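Local coordinates for protein nigritoxine (Vibrio nigripulchritudo, PDB 5M41) that acts as a bacterial protein toxin against crustaceans and insects, with a new fold and a bound magnesium ion, at residues L40-A44 with V206-S210; I45-S50 with A63-I68; N85-M89 with I99-N104; Q129-E135 with R184-H188. All coordinates share one frame; numbering follows the deposited sequence.

How the contacts relate
All four contacts lie in the N-terminal part of the chain, on the same side of its centre. Contacts 1 and 2 share helix 34-54, and their centres are about 11 Å apart. Contact 3 joins two strands of a five-stranded antiparallel sheet, about 12 Å from contact 2 and 13 Å from contact 1, centre to centre. Contact 4 is about 15 Å from contact 3, centre to centre, and Asn130 bonds to Asn85 and Asn102. Contacts 2, 3 and 4 follow in series, inside the loop closed by contact 1. Around helix 34-54, contacts 1, 2 and 3 touch one another, and contact 4 joins through contacts 1 and 3.

Contact 1 (L40-A44 with V206-S210); sequences LYQFA and VLPRS
Ser210 sets OG opposite its backbone N (chi1 -177°), which brings that oxygen up against the backbone of the facing helix. Leu40 likewise sets CG opposite its N (chi1 -174°), which turns its branch toward Val206 and Leu207. The contact is a steep helix-helix crossing, 77° between the two segments, with axes 7.9 Å apart. Small residues allow the close approach: the CA atoms of Ala44 and Ser210 are 3.7 Å apart. Ser210 OG donates to Leu40 O at 2.6 Å. The same oxygen also takes the helical bond from Ala44 N, so two donors hold it. Tyr257 OH, from helix 253-264, is a further partner of Ser210 OG.

Apolar groups fill the rest of the crossing. Leu40 splits its two methyls between neighbours: CD1 meets Leu207 CD2 at 3.8 Å, while CD2 meets Val206 CG1 at 4.0 Å. That valine methyl is shared, since Ala44 CB and the ring of Tyr41 also touch it. The Tyr41 side chain runs at about a right angle to Val206, and its hydroxyl bonds to Asn85. All the touching residues are buried. Phe43 CB rests 3.3 Å from Ser210 O.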
loop_
_atom_site.group_PDB
_atom_site.type_symbol
_atom_site.label_atom_id
_atom_site.label_comp_id
_atom_site.label_asym_id
_atom_site.label_seq_id
_atom_site.Cartn_x
_atom_site.Cartn_y
_atom_site.Cartn_z
ATOM N N LEU A 40 33.042 8.096 -5.862
ATOM C CA LEU A 40 32.238 9.303 -6.095
ATOM C C LEU A 40 33.140 10.451 -6.596
ATOM O O LEU A 40 32.824 11.126 -7.607
ATOM C CB LEU A 40 31.520 9.698 -4.797
ATOM C CG LEU A 40 30.499 10.821 -4.706
ATOM C CD1 LEU A 40 29.718 10.701 -3.378
ATOM C CD2 LEU A 40 31.200 12.179 -4.729
ATOM N N TYR A 41 34.227 10.718 -5.870
ATOM C CA TYR A 41 35.118 11.806 -6.302
ATOM C C TYR A 41 35.747 11.502 -7.662
ATOM O O TYR A 41 35.865 12.388 -8.522
ATOM C CB TYR A 41 36.190 12.083 -5.257
ATOM C CG TYR A 41 35.811 13.266 -4.358
ATOM C CD1 TYR A 41 35.804 14.565 -4.863
ATOM C CD2 TYR A 41 35.430 13.076 -3.026
ATOM C CE1 TYR A 41 35.449 15.648 -4.062
ATOM C CE2 TYR A 41 35.084 14.161 -2.220
ATOM C CZ TYR A 41 35.098 15.444 -2.747
ATOM O OH TYR A 41 34.779 16.541 -1.948
ATOM N N GLN A 42 36.106 10.228 -7.855
ATOM C CA GLN A 42 36.736 9.794 -9.079
ATOM C C GLN A 42 35.837 10.085 -10.275
ATOM O O GLN A 42 36.322 10.579 -11.295
ATOM C CB GLN A 42 37.048 8.307 -9.001
ATOM C CG GLN A 42 37.736 7.748 -10.214
ATOM C CD GLN A 42 39.215 7.663 -10.001
ATOM O OE1 GLN A 42 39.831 8.569 -9.429
ATOM N NE2 GLN A 42 39.807 6.569 -10.454
ATOM N N PHE A 43 34.540 9.766 -10.157
ATOM C CA PHE A 43 33.587 10.039 -11.241
ATOM C C PHE A 43 33.390 11.531 -11.500
ATOM O O PHE A 43 33.259 11.933 -12.657
ATOM C CB PHE A 43 32.226 9.387 -10.980
ATOM C CG PHE A 43 32.197 7.893 -11.223
ATOM C CD1 PHE A 43 32.635 7.353 -12.438
ATOM C CD2 PHE A 43 31.665 7.026 -10.256
ATOM C CE1 PHE A 43 32.596 5.977 -12.682
ATOM C CE2 PHE A 43 31.610 5.649 -10.497
ATOM C CZ PHE A 43 32.083 5.121 -11.706
ATOM N N ALA A 44 33.336 12.340 -10.425
ATOM C CA ALA A 44 33.338 13.801 -10.557
ATOM C C ALA A 44 34.552 14.324 -11.355
ATOM O O ALA A 44 34.408 15.175 -12.253
ATOM C CB ALA A 44 33.278 14.478 -9.188
ATOM N N VAL A 206 29.388 18.892 -6.661
ATOM C CA VAL A 206 30.207 17.683 -6.866
ATOM C C VAL A 206 29.327 16.485 -7.223
ATOM O O VAL A 206 29.650 15.697 -8.114
ATOM C CB VAL A 206 31.045 17.317 -5.602
ATOM C CG1 VAL A 206 31.814 16.015 -5.823
ATOM C CG2 VAL A 206 32.023 18.436 -5.239
ATOM N N LEU A 207 28.214 16.344 -6.519
ATOM C CA LEU A 207 27.360 15.159 -6.682
ATOM C C LEU A 207 26.802 14.979 -8.098
ATOM O O LEU A 207 26.952 13.899 -8.677
ATOM C CB LEU A 207 26.241 15.169 -5.632
ATOM C CG LEU A 207 26.743 14.938 -4.202
ATOM C CD1 LEU A 207 25.669 15.294 -3.148
ATOM C CD2 LEU A 207 27.204 13.484 -4.100
ATOM N N PRO A 208 26.155 16.032 -8.676
ATOM C CA PRO A 208 25.687 15.910 -10.062
ATOM C C PRO A 208 26.819 15.660 -11.060
ATOM O O PRO A 208 26.618 14.960 -12.044
ATOM C CB PRO A 208 25.034 17.292 -10.354
ATOM C CG PRO A 208 25.480 18.216 -9.263
ATOM C CD PRO A 208 25.771 17.327 -8.079
ATOM N N ARG A 209 28.001 16.221 -10.823
ATOM C CA ARG A 209 29.146 15.886 -11.685
ATOM C C ARG A 209 29.576 14.459 -11.505
ATOM O O ARG A 209 29.949 13.794 -12.475
ATOM C CB ARG A 209 30.342 16.821 -11.463
ATOM C CG ARG A 209 29.989 18.265 -11.789
ATOM C CD ARG A 209 31.213 19.174 -11.843
ATOM N NE ARG A 209 30.812 20.410 -12.486
ATOM C CZ ARG A 209 30.766 21.587 -11.894
ATOM N NH1 ARG A 209 31.129 21.740 -10.608
ATOM N NH2 ARG A 209 30.352 22.620 -12.596
ATOM N N SER A 210 29.544 13.985 -10.264
ATOM C CA SER A 210 29.878 12.588 -10.001
ATOM C C SER A 210 28.867 11.703 -10.751
ATOM O O SER A 210 29.251 10.808 -11.482
ATOM C CB SER A 210 29.895 12.311 -8.492
ATOM O OG SER A 210 30.282 10.957 -8.243
#

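Contact 2 (I45-S50 with A63-I68)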
loop_
_atom_site.group_PDB
_atom_site.type_symbol
_atom_site.label_atom_id
_atom_site.label_comp_id
_atom_site.label_asym_id
_atom_site.label_seq_id
_atom_site.Cartn_x
_atom_site.Cartn_y
_atom_site.Cartn_z
ATOM N N ILE A 45 35.738 13.833 -11.008
ATOM C CA ILE A 45 36.963 14.183 -11.729
ATOM C C ILE A 45 36.836 13.810 -13.210
ATOM O O ILE A 45 37.097 14.644 -14.094
ATOM C CB ILE A 45 38.207 13.511 -11.126
ATOM C CG1 ILE A 45 38.445 14.022 -9.705
ATOM C CG2 ILE A 45 39.457 13.837 -11.952
ATOM C CD1 ILE A 45 39.388 13.125 -8.908
ATOM N N ILE A 46 36.444 12.561 -13.472
ATOM C CA ILE A 46 36.200 12.093 -14.840
ATOM C C ILE A 46 35.274 13.048 -15.599
ATOM O O ILE A 46 35.570 13.426 -16.732
ATOM C CB ILE A 46 35.624 10.665 -14.886
ATOM C CG1 ILE A 46 36.716 9.638 -14.533
ATOM C CG2 ILE A 46 35.114 10.355 -16.289
ATOM C CD1 ILE A 46 36.185 8.290 -14.040
ATOM N N GLU A 47 34.173 13.460 -14.976
ATOM C CA GLU A 47 33.284 14.396 -15.632
ATOM C C GLU A 47 34.008 15.690 -16.022
ATOM O O GLU A 47 33.827 16.200 -17.135
ATOM C CB GLU A 47 32.034 14.665 -14.796
ATOM C CG GLU A 47 31.068 15.703 -15.354
ATOM C CD GLU A 47 30.490 15.359 -16.732
ATOM O OE1 GLU A 47 30.564 14.194 -17.188
ATOM O OE2 GLU A 47 29.948 16.277 -17.367
ATOM N N VAL A 48 34.820 16.230 -15.120
ATOM C CA VAL A 48 35.462 17.519 -15.369
ATOM C C VAL A 48 36.559 17.371 -16.435
ATOM O O VAL A 48 36.684 18.219 -17.319
ATOM C CB VAL A 48 35.945 18.199 -14.061
ATOM C CG1 VAL A 48 36.747 19.464 -14.340
ATOM C CG2 VAL A 48 34.746 18.504 -13.168
ATOM N N LEU A 49 37.322 16.283 -16.374
ATOM C CA LEU A 49 38.263 15.987 -17.446
ATOM C C LEU A 49 37.570 15.886 -18.815
ATOM O O LEU A 49 38.103 16.429 -19.780
ATOM C CB LEU A 49 39.094 14.735 -17.167
ATOM C CG LEU A 49 39.942 14.713 -15.896
ATOM C CD1 LEU A 49 40.629 13.365 -15.782
ATOM C CD2 LEU A 49 40.976 15.839 -15.880
ATOM N N SER A 50 36.400 15.231 -18.910
ATOM C CA SER A 50 35.659 15.166 -20.184
ATOM C C SER A 50 35.329 16.562 -20.698
ATOM O O SER A 50 35.439 16.843 -21.893
ATOM C CB SER A 50 34.350 14.378 -20.067
ATOM O OG SER A 50 34.610 13.072 -19.587
ATOM N N ALA A 63 45.397 12.496 -18.719
ATOM C CA ALA A 63 44.795 12.570 -17.399
ATOM C C ALA A 63 43.646 11.573 -17.307
ATOM O O ALA A 63 43.609 10.766 -16.385
ATOM C CB ALA A 63 44.319 13.980 -17.118
ATOM N N TYR A 64 42.740 11.624 -18.286
ATOM C CA TYR A 64 41.626 10.672 -18.451
ATOM C C TYR A 64 42.075 9.207 -18.283
ATOM O O TYR A 64 41.572 8.494 -17.427
ATOM C CB TYR A 64 40.983 10.902 -19.829
ATOM C CG TYR A 64 39.485 10.655 -19.952
ATOM C CD1 TYR A 64 38.554 11.520 -19.358
ATOM C CD2 TYR A 64 38.998 9.583 -20.709
ATOM C CE1 TYR A 64 37.183 11.299 -19.487
ATOM C CE2 TYR A 64 37.631 9.355 -20.857
ATOM C CZ TYR A 64 36.724 10.206 -20.242
ATOM O OH TYR A 64 35.368 9.962 -20.388
ATOM N N ASN A 65 43.046 8.779 -19.082
ATOM C CA ASN A 65 43.567 7.409 -19.018
ATOM C C ASN A 65 44.351 7.068 -17.770
ATOM O O ASN A 65 44.263 5.950 -17.274
ATOM C CB ASN A 65 44.463 7.115 -20.233
ATOM C CG ASN A 65 43.699 7.119 -21.535
ATOM O OD1 ASN A 65 44.109 7.764 -22.503
ATOM N ND2 ASN A 65 42.574 6.398 -21.571
ATOM N N ALA A 66 45.147 8.007 -17.273
ATOM C CA ALA A 66 45.989 7.714 -16.116
ATOM C C ALA A 66 45.123 7.593 -14.875
ATOM O O ALA A 66 45.527 6.995 -13.876
ATOM C CB ALA A 66 47.034 8.788 -15.920
ATOM N N LEU A 67 43.931 8.185 -14.954
ATOM C CA LEU A 67 42.926 8.115 -13.900
ATOM C C LEU A 67 42.068 6.870 -14.112
ATOM O O LEU A 67 41.959 6.046 -13.212
ATOM C CB LEU A 67 42.061 9.371 -13.921
ATOM C CG LEU A 67 41.085 9.620 -12.787
ATOM C CD1 LEU A 67 41.774 10.309 -11.634
ATOM C CD2 LEU A 67 39.953 10.477 -13.299
ATOM N N ILE A 68 41.481 6.727 -15.304
ATOM C CA ILE A 68 40.674 5.538 -15.648
ATOM C C ILE A 68 41.574 4.288 -15.789
ATOM O O ILE A 68 41.583 3.636 -16.845
ATOM C CB ILE A 68 39.820 5.752 -16.940
ATOM C CG1 ILE A 68 38.905 6.982 -16.804
ATOM C CG2 ILE A 68 39.001 4.502 -17.282
ATOM C CD1 ILE A 68 38.192 7.407 -18.079
#
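Ser50 OG lies 3.3 Å from Tyr64 OH, a weak hydrogen bond in which either hydroxyl could be the donor. One turn back, Ile46 O is 3.0 Å from Ser50 OG. The tyrosine presents its edge to the long helix. Its CE1 comes within 3.1 Å of Ser50 OG, and Leu49 CB lies in the ring plane beside CD1. Ile46 CG2 touches Tyr64 CE1, its side chain at about a right angle to that of Tyr64. Arg53 makes a cation-pi contact with the ring.

The rest of the contact is apolar. Leu67 sets CG opposite its backbone N (chi1 -171°), and its CD2 methyl reaches into the facing helix. There it meets Ile46 CG1 at 3.6 Å, Ile45 CG2 at 3.7 Å and Leu49 CD1 at 3.9 Å. Leu49 CD1 also lies against the backbone between Ala63 and Tyr64, and both Leu49 methyls reach Ala63 CB. At the more exposed end, Ile68 CG1 rests on Ile46 CD1. The two segments run antiparallel, 159° apart with axes 10.2 Å from each other. Helices 34-54 and 62-67 follow directly in the chain, so this is the packing of an antiparallel alpha-alpha hairpin.

Contact 3 (N85-M89 with I99-N104)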
loop_
_atom_site.group_PDB
_atom_site.type_symbol
_atom_site.label_atom_id
_atom_site.label_comp_id
_atom_site.label_asym_id
_atom_site.label_seq_id
_atom_site.Cartn_x
_atom_site.Cartn_y
_atom_site.Cartn_z
ATOM N N ASN A 85 37.863 20.003 -2.532
ATOM C CA ASN A 85 37.353 19.961 -3.924
ATOM C C ASN A 85 38.296 20.525 -4.989
ATOM O O ASN A 85 37.881 20.738 -6.138
ATOM C CB ASN A 85 36.016 20.700 -4.032
ATOM C CG ASN A 85 34.916 20.047 -3.187
ATOM O OD1 ASN A 85 34.775 18.817 -3.176
ATOM N ND2 ASN A 85 34.127 20.870 -2.488
ATOM N N MET A 86 39.531 20.823 -4.610
ATOM C CA MET A 86 40.442 21.555 -5.505
ATOM C C MET A 86 41.784 20.900 -5.649
ATOM O O MET A 86 42.299 20.264 -4.709
ATOM C CB MET A 86 40.640 22.991 -5.000
ATOM C CG MET A 86 39.357 23.815 -4.970
ATOM S SD MET A 86 39.574 25.430 -4.187
ATOM C CE MET A 86 40.861 26.090 -5.255
ATOM N N PHE A 87 42.347 21.039 -6.846
ATOM C CA PHE A 87 43.678 20.536 -7.159
ATOM C C PHE A 87 44.151 21.256 -8.425
ATOM O O PHE A 87 43.372 21.954 -9.051
ATOM C CB PHE A 87 43.684 18.998 -7.364
ATOM C CG PHE A 87 42.722 18.514 -8.426
ATOM C CD1 PHE A 87 43.132 18.371 -9.761
ATOM C CD2 PHE A 87 41.397 18.200 -8.096
ATOM C CE1 PHE A 87 42.250 17.927 -10.745
ATOM C CE2 PHE A 87 40.513 17.746 -9.091
ATOM C CZ PHE A 87 40.941 17.598 -10.400
ATOM N N PHE A 88 45.423 21.075 -8.778
ATOM C CA PHE A 88 46.016 21.698 -9.983
ATOM C C PHE A 88 46.556 20.655 -10.942
ATOM O O PHE A 88 47.186 19.671 -10.515
ATOM C CB PHE A 88 47.180 22.608 -9.582
ATOM C CG PHE A 88 47.538 23.656 -10.623
ATOM C CD1 PHE A 88 46.745 24.789 -10.794
ATOM C CD2 PHE A 88 48.693 23.536 -11.375
ATOM C CE1 PHE A 88 47.080 25.761 -11.729
ATOM C CE2 PHE A 88 49.040 24.510 -12.319
ATOM C CZ PHE A 88 48.236 25.630 -12.478
ATOM N N MET A 89 46.325 20.881 -12.235
ATOM C CA MET A 89 46.888 20.041 -13.275
ATOM C C MET A 89 47.937 20.862 -14.047
ATOM O O MET A 89 47.595 21.642 -14.936
ATOM C CB MET A 89 45.792 19.546 -14.208
ATOM C CG MET A 89 44.584 18.981 -13.465
ATOM S SD MET A 89 43.340 18.438 -14.639
ATOM C CE MET A 89 44.236 17.022 -15.275
ATOM N N ILE A 99 45.958 24.023 -15.136
ATOM C CA ILE A 99 44.520 24.117 -14.905
ATOM C C ILE A 99 44.181 23.919 -13.426
ATOM O O ILE A 99 44.577 22.917 -12.829
ATOM C CB ILE A 99 43.753 23.091 -15.773
ATOM C CG1 ILE A 99 43.929 23.409 -17.271
ATOM C CG2 ILE A 99 42.274 23.059 -15.393
ATOM C CD1 ILE A 99 43.159 22.484 -18.188
ATOM N N LEU A 100 43.472 24.896 -12.865
ATOM C CA LEU A 100 42.963 24.848 -11.516
ATOM C C LEU A 100 41.572 24.240 -11.580
ATOM O O LEU A 100 40.724 24.743 -12.308
ATOM C CB LEU A 100 42.872 26.268 -10.931
ATOM C CG LEU A 100 42.153 26.351 -9.585
ATOM C CD1 LEU A 100 42.955 25.625 -8.500
ATOM C CD2 LEU A 100 41.961 27.811 -9.211
ATOM N N VAL A 101 41.357 23.151 -10.844
ATOM C CA VAL A 101 40.038 22.505 -10.787
ATOM C C VAL A 101 39.353 22.793 -9.441
ATOM O O VAL A 101 40.000 22.724 -8.384
ATOM C CB VAL A 101 40.154 20.988 -11.041
ATOM C CG1 VAL A 101 38.782 20.310 -10.921
ATOM C CG2 VAL A 101 40.750 20.730 -12.448
ATOM N N ASN A 102 38.065 23.152 -9.501
ATOM C CA ASN A 102 37.180 23.254 -8.342
ATOM C C ASN A 102 35.949 22.413 -8.661
ATOM O O ASN A 102 35.032 22.847 -9.370
ATOM C CB ASN A 102 36.771 24.719 -8.048
ATOM C CG ASN A 102 35.864 24.852 -6.817
ATOM O OD1 ASN A 102 35.467 23.848 -6.184
ATOM N ND2 ASN A 102 35.501 26.093 -6.484
ATOM N N LEU A 103 35.921 21.200 -8.125
ATOM C CA LEU A 103 34.838 20.281 -8.458
ATOM C C LEU A 103 33.482 20.767 -7.977
ATOM O O LEU A 103 32.447 20.298 -8.470
ATOM C CB LEU A 103 35.124 18.878 -7.916
ATOM C CG LEU A 103 36.403 18.199 -8.398
ATOM C CD1 LEU A 103 36.620 16.946 -7.567
ATOM C CD2 LEU A 103 36.346 17.857 -9.891
ATOM N N ASN A 104 33.470 21.706 -7.030
ATOM C CA ASN A 104 32.200 22.206 -6.478
ATOM C C ASN A 104 31.774 23.577 -7.017
ATOM O O ASN A 104 30.857 24.194 -6.470
ATOM C CB ASN A 104 32.248 22.254 -4.941
ATOM C CG ASN A 104 30.862 22.205 -4.319
ATOM O OD1 ASN A 104 30.016 21.452 -4.784
ATOM N ND2 ASN A 104 30.617 23.004 -3.285
#
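This contact is a beta hairpin, with strands 86-90 and 98-102 side by side in a five-stranded antiparallel sheet. Phe87 and Val101 form a hydrogen-bonded pair, as do Met89 and Ile99. Met86 with Asn102 and Phe88 with Leu100 are the non-hydrogen-bonded pairs. Met89 N to Ile99 O is short at 2.7 Å, and Val101 N reaches Phe87 O at 3.0 Å. The return bond from Phe87 N to Val101 O is longer, 3.3 Å. The ladder runs on past the strand ends, where Leu103 N donates to Asn85 O at 2.8 Å.

Phe87, Met89, Ile99 and Val101 point to the face that packs on helix 34-54. Phe87 has chi1 56°, which sets its ring between its own backbone N and carbonyl carbon. The ring then lies beside Val101, whose CB sits over one face, 3.7 Å from the ring centroid, in a CH-pi contact. Met89 SD lies 4.1 Å from Val101 CG2, the two side chains crossing at a slant. Met86, Phe88, Leu100 and Asn102 point to the other face. There Met86 bends at its last torsion and brings CE to Leu100 CD1. The Phe88 ring lies over the backbone of Ile99.

Asparagines finish the open end of the hairpin. Asn102 OD1 accepts from Asn104 N in an Asx turn and also bonds to Asn130, while Asn102 ND2 bonds to Ser126 O. Asn85 ND2, bonded to Leu202 O and Asn130 OD1, packs 3.4 Å from Asn104 CB.

Contact 4 (Q129-E135 with R184-H188); sequences QNFTSWE and RLDYH
Glu135 and Arg184 reach toward each other and meet end-on, their carboxylate and guanidinium planes 11° apart. Arg184 NH2 bonds to Glu135 OE1 and Arg184 NH1 to Glu135 OE2, each at 2.8 Å. Both oxygens use their syn lone pairs, and the bond to OE2 is almost straight at 179°. Thr132 N also donates to Glu135 OE1, from above the carboxylate plane. Glu135 N returns a bond to Thr132 OG1, making a capping box at the start of the short, weakly bonded helix 133-136, with Thr132 at the N-cap. Arg184 NH2 adds a weak bond to Asn130 O, while Arg184 NE and His188 ND1 both bond to Thr84 OG1.

Thr132 and His188 pass antiparallel to one another. Thr132 CG2 lies over one face of the imidazole, 4.1 Å from its centroid. The ring edge faces the backbone, with CE1 3.4 Å from Gln129 O. A water sits in the ring plane at His188 NE2. A second water joins Glu135 OE2 to Tyr187 OH. The magnesium ion, bound by Val189, Glu192 and Asp195, is about 8 Å from the His188 side chain. With a paired arginine and the capping N-H both on its carboxylate, Glu135 is probably held in its charged form.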
loop_
_atom_site.group_PDB
_atom_site.type_symbol
_atom_site.label_atom_id
_atom_site.label_comp_id
_atom_site.label_asym_id
_atom_site.label_seq_id
_atom_site.Cartn_x
_atom_site.Cartn_y
_atom_site.Cartn_z
ATOM N N GLN A 129 34.493 28.914 -0.036
ATOM C CA GLN A 129 33.808 27.862 0.755
ATOM C C GLN A 129 34.667 26.625 0.965
ATOM O O GLN A 129 34.397 25.829 1.845
ATOM C CB GLN A 129 32.606 27.336 -0.032
ATOM C CG GLN A 129 31.281 27.948 0.288
ATOM C CD GLN A 129 30.226 27.515 -0.721
ATOM O OE1 GLN A 129 30.426 26.593 -1.538
ATOM N NE2 GLN A 129 29.098 28.203 -0.689
ATOM N N ASN A 130 35.636 26.422 0.084
ATOM C CA ASN A 130 36.476 25.228 0.124
ATOM C C ASN A 130 37.553 25.274 1.197
ATOM O O ASN A 130 38.302 24.289 1.379
ATOM C CB ASN A 130 37.089 24.975 -1.250
ATOM C CG ASN A 130 36.080 24.429 -2.254
ATOM O OD1 ASN A 130 35.149 23.740 -1.875
ATOM N ND2 ASN A 130 36.285 24.704 -3.540
ATOM N N PHE A 131 37.614 26.401 1.923
ATOM C CA PHE A 131 38.576 26.593 2.988
ATOM C C PHE A 131 37.888 26.566 4.346
ATOM O O PHE A 131 36.755 27.007 4.471
ATOM C CB PHE A 131 39.345 27.913 2.764
ATOM C CG PHE A 131 40.153 27.917 1.480
ATOM C CD1 PHE A 131 41.438 27.365 1.437
ATOM C CD2 PHE A 131 39.611 28.442 0.303
ATOM C CE1 PHE A 131 42.173 27.366 0.251
ATOM C CE2 PHE A 131 40.329 28.425 -0.888
ATOM C CZ PHE A 131 41.615 27.883 -0.916
ATOM N N THR A 132 38.565 26.037 5.360
ATOM C CA THR A 132 38.032 26.042 6.721
ATOM C C THR A 132 37.940 27.472 7.259
ATOM O O THR A 132 38.501 28.402 6.653
ATOM C CB THR A 132 38.919 25.213 7.665
ATOM O OG1 THR A 132 40.204 25.854 7.804
ATOM C CG2 THR A 132 39.086 23.728 7.147
ATOM N N SER A 133 37.249 27.656 8.393
ATOM C CA SER A 133 37.254 28.961 9.086
ATOM C C SER A 133 38.660 29.453 9.358
ATOM O O SER A 133 38.983 30.619 9.085
ATOM C CB SER A 133 36.524 28.882 10.414
ATOM O OG SER A 133 35.203 28.514 10.179
ATOM N N TRP A 134 39.498 28.553 9.872
ATOM C CA TRP A 134 40.910 28.855 10.116
ATOM C C TRP A 134 41.644 29.308 8.877
ATOM O O TRP A 134 42.421 30.266 8.925
ATOM C CB TRP A 134 41.590 27.621 10.708
ATOM C CG TRP A 134 43.065 27.799 10.972
ATOM C CD1 TRP A 134 44.124 27.275 10.244
ATOM C CD2 TRP A 134 43.682 28.588 12.033
ATOM N NE1 TRP A 134 45.320 27.652 10.779
ATOM C CE2 TRP A 134 45.124 28.438 11.865
ATOM C CE3 TRP A 134 43.199 29.363 13.084
ATOM C CZ2 TRP A 134 46.029 29.051 12.711
ATOM C CZ3 TRP A 134 44.127 29.995 13.927
ATOM C CH2 TRP A 134 45.508 29.833 13.746
ATOM N N GLU A 135 41.403 28.634 7.751
ATOM C CA GLU A 135 42.125 28.905 6.506
ATOM C C GLU A 135 41.644 30.113 5.715
ATOM O O GLU A 135 42.405 30.623 4.877
ATOM C CB GLU A 135 42.083 27.701 5.549
ATOM C CG GLU A 135 42.769 26.432 6.048
ATOM C CD GLU A 135 42.225 25.166 5.394
ATOM O OE1 GLU A 135 41.161 25.209 4.728
ATOM O OE2 GLU A 135 42.880 24.115 5.553
ATOM N N ARG A 184 40.626 15.081 2.485
ATOM C CA ARG A 184 40.502 16.537 2.686
ATOM C C ARG A 184 39.101 16.954 3.150
ATOM O O ARG A 184 38.959 17.751 4.065
ATOM C CB ARG A 184 40.949 17.307 1.413
ATOM C CG ARG A 184 40.552 18.781 1.397
ATOM C CD ARG A 184 41.217 19.603 2.497
ATOM N NE ARG A 184 40.481 20.842 2.676
ATOM C CZ ARG A 184 40.888 21.879 3.391
ATOM N NH1 ARG A 184 42.046 21.845 4.048
ATOM N NH2 ARG A 184 40.104 22.947 3.470
ATOM N N LEU A 185 38.060 16.396 2.538
ATOM C CA LEU A 185 36.695 16.713 2.934
ATOM C C LEU A 185 36.445 16.251 4.386
ATOM O O LEU A 185 35.861 16.975 5.194
ATOM C CB LEU A 185 35.696 16.091 1.932
ATOM C CG LEU A 185 34.201 16.208 2.250
ATOM C CD1 LEU A 185 33.845 17.698 2.388
ATOM C CD2 LEU A 185 33.311 15.508 1.213
ATOM N N ASP A 186 36.889 15.045 4.733
ATOM C CA ASP A 186 36.743 14.571 6.116
ATOM C C ASP A 186 37.409 15.551 7.105
ATOM O O ASP A 186 36.835 15.907 8.120
ATOM C CB ASP A 186 37.376 13.188 6.306
ATOM C CG ASP A 186 36.547 12.060 5.707
ATOM O OD1 ASP A 186 35.331 12.225 5.452
ATOM O OD2 ASP A 186 37.137 10.990 5.474
ATOM N N TYR A 187 38.626 15.976 6.803
ATOM C CA TYR A 187 39.309 16.949 7.635
ATOM C C TYR A 187 38.553 18.260 7.728
ATOM O O TYR A 187 38.430 18.840 8.797
ATOM C CB TYR A 187 40.715 17.211 7.085
ATOM C CG TYR A 187 41.430 18.382 7.731
ATOM C CD1 TYR A 187 41.930 18.293 9.032
ATOM C CD2 TYR A 187 41.649 19.566 7.015
ATOM C CE1 TYR A 187 42.606 19.371 9.618
ATOM C CE2 TYR A 187 42.334 20.649 7.585
ATOM C CZ TYR A 187 42.820 20.538 8.885
ATOM O OH TYR A 187 43.493 21.615 9.443
ATOM N N HIS A 188 38.078 18.759 6.599
ATOM C CA HIS A 188 37.334 20.027 6.584
ATOM C C HIS A 188 36.133 19.951 7.488
ATOM O O HIS A 188 35.910 20.815 8.364
ATOM C CB HIS A 188 36.935 20.357 5.148
ATOM C CG HIS A 188 36.352 21.733 4.966
ATOM N ND1 HIS A 188 36.499 22.430 3.819
ATOM C CD2 HIS A 188 35.586 22.533 5.819
ATOM C CE1 HIS A 188 35.878 23.633 3.935
ATOM N NE2 HIS A 188 35.316 23.695 5.154
HETATM O O HOH W 1 34.105 25.971 6.207
HETATM O O HOH W 2 43.888 23.679 8.060
#